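Local structure of putative isochorismatase (Bordetella bronchiseptica, 3UAO) at residues A[89-94]-A[137-142]. The protein hydrolyses maleamate to maleate and ammonia, an amidohydrolase step in the breakdown of nicotinate (vitamin B3). Sequence-based numbering, arbitrary orientation.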
# COMPACT_ATOMS: atom_id res chain seq x y z
N ALA A 89 6.97 10.10 -15.52
CA ALA A 89 7.28 8.78 -14.96
C ALA A 89 7.05 7.72 -16.03
O ALA A 89 6.09 7.77 -16.76
CB ALA A 89 6.41 8.48 -13.75
N HIS A 90 7.98 6.79 -16.12
CA HIS A 90 7.90 5.68 -17.04
C HIS A 90 7.88 4.39 -16.21
O HIS A 90 8.52 4.31 -15.16
CB HIS A 90 9.14 5.67 -17.95
CG HIS A 90 9.45 6.99 -18.58
ND1 HIS A 90 9.22 7.24 -19.92
CD2 HIS A 90 9.96 8.13 -18.07
CE1 HIS A 90 9.59 8.48 -20.20
NE2 HIS A 90 10.04 9.04 -19.10
N SER A 91 7.16 3.39 -16.68
CA SER A 91 7.07 2.13 -15.99
C SER A 91 7.67 1.06 -16.91
O SER A 91 7.68 1.17 -18.13
CB SER A 91 5.59 1.82 -15.64
OG SER A 91 4.98 0.95 -16.59
N ARG A 92 8.18 0.02 -16.28
CA ARG A 92 8.75 -1.13 -16.98
C ARG A 92 8.41 -2.32 -16.13
O ARG A 92 8.46 -2.20 -14.91
CB ARG A 92 10.29 -1.04 -17.04
CG ARG A 92 10.86 0.12 -17.84
CD ARG A 92 12.36 0.19 -17.70
NE ARG A 92 12.95 -1.09 -18.05
CZ ARG A 92 14.10 -1.58 -17.59
NH1 ARG A 92 14.85 -0.90 -16.74
NH2 ARG A 92 14.48 -2.77 -17.98
N ILE A 93 8.03 -3.46 -16.74
CA ILE A 93 7.92 -4.71 -16.00
C ILE A 93 9.32 -5.28 -15.93
O ILE A 93 10.04 -5.34 -16.95
CB ILE A 93 6.93 -5.69 -16.64
CG1 ILE A 93 5.51 -5.13 -16.51
CG2 ILE A 93 6.91 -7.06 -15.92
CD1 ILE A 93 4.41 -5.94 -17.25
N VAL A 94 9.75 -5.58 -14.70
CA VAL A 94 11.06 -6.20 -14.44
C VAL A 94 10.97 -7.26 -13.34
O VAL A 94 10.60 -6.97 -12.20
CB VAL A 94 12.09 -5.18 -14.01
CG1 VAL A 94 13.39 -5.90 -13.51
CG2 VAL A 94 12.40 -4.18 -15.12
N VAL A 137 9.82 3.54 -12.99
CA VAL A 137 9.33 2.69 -11.97
C VAL A 137 9.29 1.28 -12.54
O VAL A 137 8.83 1.06 -13.66
CB VAL A 137 8.01 3.20 -11.35
CG1 VAL A 137 7.10 3.64 -12.35
CG2 VAL A 137 7.35 2.13 -10.52
N ARG A 138 9.83 0.34 -11.75
CA ARG A 138 9.92 -1.06 -12.10
C ARG A 138 8.89 -1.79 -11.31
O ARG A 138 8.68 -1.50 -10.14
CB ARG A 138 11.28 -1.62 -11.75
CG ARG A 138 12.39 -1.24 -12.75
CD ARG A 138 13.73 -1.19 -12.02
NE ARG A 138 14.83 -0.87 -12.91
CZ ARG A 138 15.45 0.31 -13.00
NH1 ARG A 138 15.10 1.34 -12.24
NH2 ARG A 138 16.47 0.45 -13.87
N LYS A 139 8.24 -2.76 -11.96
CA LYS A 139 7.13 -3.42 -11.36
C LYS A 139 7.13 -4.86 -11.82
O LYS A 139 7.71 -5.18 -12.85
CB LYS A 139 5.83 -2.70 -11.74
CG LYS A 139 5.40 -2.81 -13.24
CD LYS A 139 4.48 -1.65 -13.58
CE LYS A 139 3.79 -1.76 -14.96
NZ LYS A 139 3.21 -3.13 -15.21
N SER A 140 6.53 -5.72 -11.01
CA SER A 140 6.31 -7.09 -11.35
C SER A 140 4.81 -7.40 -11.38
O SER A 140 4.43 -8.55 -11.42
CB SER A 140 6.99 -7.97 -10.30
OG SER A 140 6.65 -7.53 -8.99
N THR A 141 3.97 -6.36 -11.35
CA THR A 141 2.50 -6.49 -11.43
C THR A 141 1.96 -5.56 -12.52
O THR A 141 2.73 -4.76 -13.08
CB THR A 141 1.90 -6.12 -10.10
OG1 THR A 141 2.36 -4.81 -9.74
CG2 THR A 141 2.38 -7.09 -9.05
N PRO A 142 0.65 -5.64 -12.85
CA PRO A 142 0.10 -4.78 -13.90
C PRO A 142 0.16 -3.27 -13.65
O PRO A 142 0.48 -2.49 -14.57
CB PRO A 142 -1.37 -5.22 -13.98
CG PRO A 142 -1.40 -6.56 -13.38
CD PRO A 142 -0.34 -6.62 -12.35
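Strands 89-93 and 137-139 run parallel, their axes 4.7 Å apart at closest approach, and Ser91, Arg92 and Ile93 pair with Val137, Arg138 and Lys139. Four backbone hydrogen bonds join them: Val137 N to His90 O, Arg92 N to Val137 O, Lys139 N to Arg92 O and Val94 N to Lys139 O. Lys139 shares one face of the sheet with Ser91, Ile93 and Val137 and makes the main side-chain contacts there. Its CG sits between the backbone N and the carbonyl carbon (chi1 69°), which sends the side chain toward Ser91 and Ile93. CE lies 3.4 Å from Ser91 OG. The side chain then bends at its last torsion, and NZ comes to 3.3 Å from Ile93 CG1. Three oxygens hold buried NZ: Thr141 O, in its carbonyl plane, at 2.7 Å from Lys139 NZ; Pro142 O, with NZ above the carbonyl plane, at 2.9 Å; and Asp51 OD2, by a salt bridge. Asp51 OD1 hydrogen-bonds Ser91 OG. The lysine thus ties the turn after its own strand to Asp51. In this family such a lysine and aspartate belong to the catalytic triad with a cysteine, so these two probably do so here. On the other face, Arg92 and Arg138 lie side by side, guanidinium planes 70° apart. Arg92 NH1 and Arg138 NH2 are 3.6 Å apart, and Glu117 bridges both arginines. Val94 CG2 packs on Arg138 CG at 3.8 Å and also lies over the rim of one face of the Arg92 guanidinium. Strand 135-139 is outermost in the chain's six-stranded parallel sheet; strand 87-93 lies between it and strand 45-50, and helix 150-156 packs on Ala89.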